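PDB 2D5C: shikimate 5-dehydrogenase from Thermus thermophilus, which catalyses the reversible NADPH-linked reduction of 3-dehydroshikimate to shikimate, the fourth of the seven steps of chorismate biosynthesis. Local coordinates for residues 111-116 with 222-227; 174-179 with 203-208. One frame throughout, in Å; residues are numbered along the deposited sequence.

Contact 1: 111-116 with 222-227. With SO4 (sulfate ion), chain D.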
ATOM      1  N   GLY A 111       4.260  22.524 -17.616  1.00 38.33           N
ATOM      2  CA  GLY A 111       4.242  23.966 -17.795  1.00 37.36           C
ATOM      3  C   GLY A 111       5.275  24.508 -18.760  1.00 37.07           C
ATOM      4  O   GLY A 111       5.392  25.723 -18.925  1.00 37.03           O
ATOM      5  N   GLY A 112       6.023  23.617 -19.401  1.00 36.67           N
ATOM      6  CA  GLY A 112       7.045  24.049 -20.334  1.00 36.37           C
ATOM      7  C   GLY A 112       8.178  24.779 -19.646  1.00 36.20           C
ATOM      8  O   GLY A 112       8.888  25.572 -20.266  1.00 33.52           O
ATOM      9  N   ILE A 113       8.351  24.524 -18.355  1.00 33.42           N
ATOM     10  CA  ILE A 113       9.423  25.165 -17.610  1.00 33.16           C
ATOM     11  C   ILE A 113      10.682  24.352 -17.880  1.00 36.19           C
ATOM     12  O   ILE A 113      10.761  23.183 -17.513  1.00 36.04           O
ATOM     13  CB  ILE A 113       9.126  25.165 -16.099  1.00 36.68           C
ATOM     14  CG1 ILE A 113       7.736  25.752 -15.839  1.00 37.41           C
ATOM     15  CG2 ILE A 113      10.195  25.965 -15.359  1.00 36.45           C
ATOM     16  CD1 ILE A 113       7.603  27.224 -16.175  1.00 40.82           C
ATOM     17  N   PRO A 114      11.684  24.960 -18.528  1.00 41.24           N
ATOM     18  CA  PRO A 114      12.928  24.252 -18.835  1.00 43.05           C
ATOM     19  C   PRO A 114      13.713  23.825 -17.599  1.00 43.21           C
ATOM     20  O   PRO A 114      13.838  24.580 -16.635  1.00 39.72           O
ATOM     21  CB  PRO A 114      13.689  25.260 -19.690  1.00 43.09           C
ATOM     22  CG  PRO A 114      13.265  26.556 -19.127  1.00 40.83           C
ATOM     23  CD  PRO A 114      11.776  26.373 -18.934  1.00 45.03           C
ATOM     24  N   LEU A 115      14.237  22.604 -17.630  1.00 38.67           N
ATOM     25  CA  LEU A 115      15.013  22.108 -16.509  1.00 41.92           C
ATOM     26  C   LEU A 115      16.411  22.683 -16.598  1.00 43.23           C
ATOM     27  O   LEU A 115      17.370  21.980 -16.908  1.00 50.38           O
ATOM     28  CB  LEU A 115      15.053  20.580 -16.517  1.00 38.05           C
ATOM     29  CG  LEU A 115      13.758  19.922 -16.039  1.00 40.41           C
ATOM     30  CD1 LEU A 115      13.834  18.412 -16.241  1.00 42.16           C
ATOM     31  CD2 LEU A 115      13.530  20.260 -14.569  1.00 41.84           C
ATOM     32  N   LYS A 116      16.512  23.979 -16.330  1.00 43.56           N
ATOM     33  CA  LYS A 116      17.785  24.672 -16.377  1.00 43.24           C
ATOM     34  C   LYS A 116      18.058  25.379 -15.061  1.00 39.10           C
ATOM     35  O   LYS A 116      17.193  26.069 -14.520  1.00 39.63           O
ATOM     36  CB  LYS A 116      17.791  25.687 -17.524  1.00 48.89           C
ATOM     37  CG  LYS A 116      17.527  25.065 -18.885  1.00 51.54           C
ATOM     38  CD  LYS A 116      18.094  25.909 -20.013  1.00 53.94           C
ATOM     39  CE  LYS A 116      18.053  25.151 -21.333  1.00 53.61           C
ATOM     40  NZ  LYS A 116      18.945  25.770 -22.357  1.00 60.38           N
ATOM     41  N   GLY A 222       9.718  39.690 -16.493  1.00 26.52           N
ATOM     42  CA  GLY A 222      10.144  39.038 -17.713  1.00 28.66           C
ATOM     43  C   GLY A 222      10.553  37.597 -17.487  1.00 27.09           C
ATOM     44  O   GLY A 222      11.436  37.092 -18.184  1.00 27.85           O
ATOM     45  N   LEU A 223       9.932  36.940 -16.505  1.00 23.31           N
ATOM     46  CA  LEU A 223      10.219  35.540 -16.217  1.00 22.72           C
ATOM     47  C   LEU A 223       9.019  34.692 -16.602  1.00 23.44           C
ATOM     48  O   LEU A 223       7.875  35.148 -16.537  1.00 25.26           O
ATOM     49  CB  LEU A 223      10.505  35.319 -14.715  1.00 17.99           C
ATOM     50  CG  LEU A 223      11.609  36.147 -14.056  1.00 22.14           C
ATOM     51  CD1 LEU A 223      11.779  35.647 -12.623  1.00 21.10           C
ATOM     52  CD2 LEU A 223      12.911  36.029 -14.814  1.00 23.23           C
ATOM     53  N   LYS A 224       9.275  33.450 -17.002  1.00 21.07           N
ATOM     54  CA  LYS A 224       8.199  32.532 -17.346  1.00 19.07           C
ATOM     55  C   LYS A 224       7.672  32.068 -15.981  1.00 25.36           C
ATOM     56  O   LYS A 224       8.467  31.841 -15.071  1.00 27.33           O
ATOM     57  CB  LYS A 224       8.758  31.341 -18.136  1.00 26.48           C
ATOM     58  CG  LYS A 224       7.687  30.451 -18.743  1.00 29.70           C
ATOM     59  CD  LYS A 224       8.309  29.281 -19.500  1.00 38.05           C
ATOM     60  CE  LYS A 224       7.242  28.401 -20.135  1.00 40.41           C
ATOM     61  NZ  LYS A 224       6.407  29.157 -21.107  1.00 50.73           N
ATOM     62  N   VAL A 225       6.361  31.925 -15.826  1.00 20.42           N
ATOM     63  CA  VAL A 225       5.834  31.531 -14.518  1.00 23.04           C
ATOM     64  C   VAL A 225       4.841  30.383 -14.504  1.00 26.05           C
ATOM     65  O   VAL A 225       4.213  30.063 -15.512  1.00 25.95           O
ATOM     66  CB  VAL A 225       5.130  32.729 -13.793  1.00 19.58           C
ATOM     67  CG1 VAL A 225       6.105  33.871 -13.576  1.00 23.22           C
ATOM     68  CG2 VAL A 225       3.912  33.187 -14.593  1.00 29.04           C
ATOM     69  N   GLN A 226       4.710  29.760 -13.336  1.00 23.96           N
ATOM     70  CA  GLN A 226       3.754  28.680 -13.141  1.00 21.95           C
ATOM     71  C   GLN A 226       3.166  28.805 -11.744  1.00 21.44           C
ATOM     72  O   GLN A 226       3.894  29.020 -10.779  1.00 22.79           O
ATOM     73  CB  GLN A 226       4.411  27.308 -13.290  1.00 26.38           C
ATOM     74  CG  GLN A 226       3.399  26.173 -13.170  1.00 26.91           C
ATOM     75  CD  GLN A 226       4.014  24.807 -13.377  1.00 35.12           C
ATOM     76  OE1 GLN A 226       4.862  24.370 -12.595  1.00 30.64           O
ATOM     77  NE2 GLN A 226       3.596  24.126 -14.439  1.00 26.96           N
ATOM     78  N   THR A 227       1.846  28.682 -11.637  1.00 20.49           N
ATOM     79  CA  THR A 227       1.175  28.776 -10.346  1.00 21.47           C
ATOM     80  C   THR A 227       1.377  27.464  -9.600  1.00 22.18           C
ATOM     81  O   THR A 227       2.009  26.546 -10.117  1.00 25.46           O
ATOM     82  CB  THR A 227      -0.339  29.000 -10.491  1.00 27.17           C
ATOM     83  OG1 THR A 227      -0.928  27.832 -11.068  1.00 21.95           O
ATOM     84  CG2 THR A 227      -0.627  30.223 -11.380  1.00 24.52           C
TER
HETATM   85  S   SO4 D1403      -0.643  27.996 -14.771  1.00 56.46           S
HETATM   86  O1  SO4 D1403      -1.754  27.452 -13.717  1.00 49.75           O
HETATM   87  O2  SO4 D1403      -0.608  27.003 -15.824  1.00 54.68           O
HETATM   88  O3  SO4 D1403      -0.979  29.186 -15.203  1.00 58.64           O
HETATM   89  O4  SO4 D1403       0.584  27.929 -14.017  1.00 51.20           O
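Strand 224-226 is the edge strand at one end of the parallel sheet in the Rossmann-type NADP domain, and the loop that follows helix 100-110 packs across it without a hydrogen bond between the segments. Lys224 and Gln226 both start toward the loop. The Lys224 chain is anti to the backbone N (chi1 -170°) and extended as far as CE. Its methylenes cross Ile113 obliquely, CD lying 4.0 Å from Ile113 CD1, and CE ends 3.3 Å from Gly112 O. Gly112, at positive phi, ends the helix in a Schellman motif. Gln226 is extended (chi1 -177°) and sets NE2 3.4 Å from Gly111 CA; a side chain at Gly111 would run into this amide, whose N-H is hydrogen-bonded to Ala107 O of the helix. Ile113 also touches Ala201 and Leu108, joining strand 201-204 to helix 100-110. Thr227 binds a sulfate ion, probably from the crystallisation liquor, which Arg258 NH2 also holds. Thr227 N donates to sulfate O4 at 2.8 Å, nearly straight at 167°, while OG1, which chi1 places in the crowded position between the backbone N and the carbonyl carbon, donates to sulfate O1 at 2.8 Å. An alanine here would remove OG1 and would probably weaken both the hold on the sulfate and the start of the next helix, where OG1 makes a weak bond to Leu229 N. Sulfate O4 also lies 3.4 Å from Gln226 CG.

Contact 2: 174-179 with 203-208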
ATOM      1  N   LEU A 174      15.939  29.514 -12.310  1.00 24.01           N
ATOM      2  CA  LEU A 174      14.658  28.969 -11.894  1.00 22.04           C
ATOM      3  C   LEU A 174      14.526  29.340 -10.422  1.00 25.47           C
ATOM      4  O   LEU A 174      15.390  29.012  -9.617  1.00 21.30           O
ATOM      5  CB  LEU A 174      14.627  27.451 -12.031  1.00 23.18           C
ATOM      6  CG  LEU A 174      13.362  26.781 -11.486  1.00 26.91           C
ATOM      7  CD1 LEU A 174      12.128  27.325 -12.209  1.00 28.27           C
ATOM      8  CD2 LEU A 174      13.474  25.279 -11.650  1.00 27.82           C
ATOM      9  N   LEU A 175      13.450  30.028 -10.078  1.00 24.57           N
ATOM     10  CA  LEU A 175      13.233  30.443  -8.701  1.00 21.79           C
ATOM     11  C   LEU A 175      11.930  29.811  -8.223  1.00 24.74           C
ATOM     12  O   LEU A 175      10.897  29.946  -8.876  1.00 24.55           O
ATOM     13  CB  LEU A 175      13.142  31.978  -8.661  1.00 24.11           C
ATOM     14  CG  LEU A 175      12.983  32.705  -7.335  1.00 29.78           C
ATOM     15  CD1 LEU A 175      14.130  32.365  -6.388  1.00 33.40           C
ATOM     16  CD2 LEU A 175      12.942  34.202  -7.638  1.00 28.31           C
ATOM     17  N   VAL A 176      11.970  29.116  -7.087  1.00 18.74           N
ATOM     18  CA  VAL A 176      10.771  28.469  -6.570  1.00 16.61           C
ATOM     19  C   VAL A 176      10.438  28.958  -5.168  1.00 21.36           C
ATOM     20  O   VAL A 176      11.282  28.900  -4.274  1.00 20.18           O
ATOM     21  CB  VAL A 176      10.941  26.918  -6.502  1.00 18.81           C
ATOM     22  CG1 VAL A 176       9.671  26.273  -5.977  1.00 21.16           C
ATOM     23  CG2 VAL A 176      11.269  26.364  -7.878  1.00 21.27           C
ATOM     24  N   ASN A 177       9.231  29.472  -4.976  1.00 19.66           N
ATOM     25  CA  ASN A 177       8.874  29.892  -3.626  1.00 20.38           C
ATOM     26  C   ASN A 177       8.271  28.721  -2.875  1.00 25.28           C
ATOM     27  O   ASN A 177       7.179  28.266  -3.208  1.00 21.27           O
ATOM     28  CB  ASN A 177       7.863  31.037  -3.611  1.00 19.09           C
ATOM     29  CG  ASN A 177       7.398  31.355  -2.199  1.00 22.25           C
ATOM     30  OD1 ASN A 177       8.211  31.394  -1.269  1.00 20.93           O
ATOM     31  ND2 ASN A 177       6.098  31.590  -2.033  1.00 23.07           N
ATOM     32  N   ALA A 178       9.005  28.240  -1.872  1.00 18.74           N
ATOM     33  CA  ALA A 178       8.556  27.136  -1.035  1.00 24.54           C
ATOM     34  C   ALA A 178       8.406  27.642   0.400  1.00 29.58           C
ATOM     35  O   ALA A 178       8.471  26.867   1.357  1.00 28.19           O
ATOM     36  CB  ALA A 178       9.564  25.965  -1.104  1.00 22.72           C
ATOM     37  N   THR A 179       8.224  28.953   0.550  1.00 27.29           N
ATOM     38  CA  THR A 179       8.020  29.527   1.877  1.00 29.75           C
ATOM     39  C   THR A 179       6.518  29.771   1.946  1.00 30.52           C
ATOM     40  O   THR A 179       5.813  29.614   0.950  1.00 29.39           O
ATOM     41  CB  THR A 179       8.706  30.906   2.064  1.00 27.03           C
ATOM     42  OG1 THR A 179       7.979  31.908   1.335  1.00 24.89           O
ATOM     43  CG2 THR A 179      10.149  30.874   1.590  1.00 25.03           C
ATOM     44  N   VAL A 203       8.287  29.643  -9.986  1.00 20.71           N
ATOM     45  CA  VAL A 203       7.167  28.786  -9.618  1.00 19.44           C
ATOM     46  C   VAL A 203       6.817  29.067  -8.167  1.00 16.89           C
ATOM     47  O   VAL A 203       7.715  29.226  -7.338  1.00 20.43           O
ATOM     48  CB  VAL A 203       7.541  27.292  -9.758  1.00 23.96           C
ATOM     49  CG1 VAL A 203       6.347  26.421  -9.396  1.00 23.87           C
ATOM     50  CG2 VAL A 203       8.012  27.010 -11.197  1.00 22.81           C
ATOM     51  N   ASP A 204       5.525  29.176  -7.870  1.00 20.02           N
ATOM     52  CA  ASP A 204       5.096  29.445  -6.493  1.00 20.52           C
ATOM     53  C   ASP A 204       4.216  28.290  -6.023  1.00 24.85           C
ATOM     54  O   ASP A 204       3.270  27.912  -6.709  1.00 24.78           O
ATOM     55  CB  ASP A 204       4.309  30.774  -6.416  1.00 26.22           C
ATOM     56  CG  ASP A 204       4.227  31.339  -4.992  1.00 28.98           C
ATOM     57  OD1 ASP A 204       4.402  30.560  -4.032  1.00 24.94           O
ATOM     58  OD2 ASP A 204       3.971  32.561  -4.818  1.00 23.76           O
ATOM     59  N   LEU A 205       4.546  27.712  -4.867  1.00 22.86           N
ATOM     60  CA  LEU A 205       3.758  26.621  -4.313  1.00 25.39           C
ATOM     61  C   LEU A 205       2.497  27.173  -3.640  1.00 24.65           C
ATOM     62  O   LEU A 205       1.517  26.447  -3.474  1.00 27.10           O
ATOM     63  CB  LEU A 205       4.577  25.817  -3.288  1.00 23.90           C
ATOM     64  CG  LEU A 205       5.917  25.243  -3.755  1.00 32.97           C
ATOM     65  CD1 LEU A 205       6.395  24.168  -2.774  1.00 27.84           C
ATOM     66  CD2 LEU A 205       5.760  24.658  -5.132  1.00 32.17           C
ATOM     67  N   VAL A 206       2.543  28.443  -3.236  1.00 22.40           N
ATOM     68  CA  VAL A 206       1.389  29.094  -2.615  1.00 22.04           C
ATOM     69  C   VAL A 206       0.384  29.341  -3.734  1.00 26.39           C
ATOM     70  O   VAL A 206       0.742  29.903  -4.783  1.00 24.78           O
ATOM     71  CB  VAL A 206       1.757  30.468  -1.993  1.00 25.41           C
ATOM     72  CG1 VAL A 206       0.476  31.234  -1.595  1.00 25.84           C
ATOM     73  CG2 VAL A 206       2.648  30.270  -0.774  1.00 23.87           C
ATOM     74  N   TYR A 207      -0.859  28.910  -3.528  1.00 26.29           N
ATOM     75  CA  TYR A 207      -1.901  29.113  -4.533  1.00 27.70           C
ATOM     76  C   TYR A 207      -3.132  29.841  -3.973  1.00 28.19           C
ATOM     77  O   TYR A 207      -4.203  29.821  -4.575  1.00 31.54           O
ATOM     78  CB  TYR A 207      -2.295  27.781  -5.189  1.00 26.74           C
ATOM     79  CG  TYR A 207      -2.727  26.704  -4.224  1.00 30.20           C
ATOM     80  CD1 TYR A 207      -3.978  26.747  -3.614  1.00 32.39           C
ATOM     81  CD2 TYR A 207      -1.870  25.653  -3.901  1.00 30.87           C
ATOM     82  CE1 TYR A 207      -4.367  25.770  -2.700  1.00 39.58           C
ATOM     83  CE2 TYR A 207      -2.245  24.675  -2.992  1.00 31.66           C
ATOM     84  CZ  TYR A 207      -3.491  24.737  -2.395  1.00 42.83           C
ATOM     85  OH  TYR A 207      -3.857  23.769  -1.493  1.00 51.40           O
ATOM     86  N   ARG A 208      -2.958  30.479  -2.819  1.00 31.02           N
ATOM     87  CA  ARG A 208      -4.006  31.287  -2.188  1.00 28.44           C
ATOM     88  C   ARG A 208      -3.364  32.582  -1.717  1.00 30.88           C
ATOM     89  O   ARG A 208      -2.720  32.620  -0.667  1.00 29.70           O
ATOM     90  CB  ARG A 208      -4.624  30.570  -0.980  1.00 37.07           C
ATOM     91  CG  ARG A 208      -5.693  29.546  -1.323  1.00 41.00           C
ATOM     92  CD  ARG A 208      -6.423  29.092  -0.058  1.00 52.61           C
ATOM     93  NE  ARG A 208      -7.546  28.201  -0.347  1.00 59.38           N
ATOM     94  CZ  ARG A 208      -8.662  28.573  -0.970  1.00 63.54           C
ATOM     95  NH1 ARG A 208      -8.814  29.829  -1.371  1.00 64.53           N
ATOM     96  NH2 ARG A 208      -9.625  27.687  -1.195  1.00 61.20           N
TER
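Strands 174-177 and 201-204 run side by side in the parallel sheet of the Rossmann-type NADP domain. Three backbone hydrogen bonds join segments 174-179 and 203-208, each nearly along its C=O axis: Val203 N to Leu175 O, Asn177 N to Val203 O at 2.8 Å, and, just past the second strand, Leu205 N to Asn177 O at 3.2 Å. Val203 O also receives a CA-H...O contact from Val176.

Polar side chains extend the pairing on the face bearing Asn177 and Asp204, which lie alongside each other with amide and carboxylate planes 70° apart. Asn177 ND2 donates to Asp204 OD1 at 2.8 Å, meeting that oxygen from above the carboxylate plane. Asp204 OD1 also accepts from Val206 N, an Asx turn, while OD2 is hydrogen-bonded to Thr212 OG1. Asn177 OD1 makes a second Asx turn with Thr179 N and takes Thr179 OG1 in the carbonyl plane, on a lone pair, at 2.7 Å. Two donors thus grip Asn177 OD1 and two grip Asp204 OD1, fixing both turns.

On the other face Val176 CG2 meets Val203 CB; past the strand ends, Leu205 CD1, on an NADP-binding residue, lies 4.0 Å from Ala178 CB. Tyr207, farther on, belongs to the shikimate site. Val176 and Leu205 pack on Val131 of helix 126-137, Asn177 and Asp204 on Phe214 of helix 213-220, and strand 119-122 pairs with the far edge of 174-177.

From the N terminus, the chain first builds the mixed sheet of the substrate-binding domain and then passes along helix 100-110 to segment 111-116, the first half of contact 1. It goes on through strands 119-122, 142-145 and 162-163 to 174-179, and contact 2 closes a short loop when strand 201-204 returns beside it. After helix 213-220, segment 222-227 closes the longer loop, so contact 2 is nested inside contact 1. Strands 201-204 and 224-226 are sheet neighbours, and the contacts touch: Ile113 CG2 packs on Leu174 CD1 and Gln226 O on Val203 CG1. Contact 1 sets the end of helix 100-110 against edge strand 224-226, and contact 2 pairs the two strands before it in the sheet.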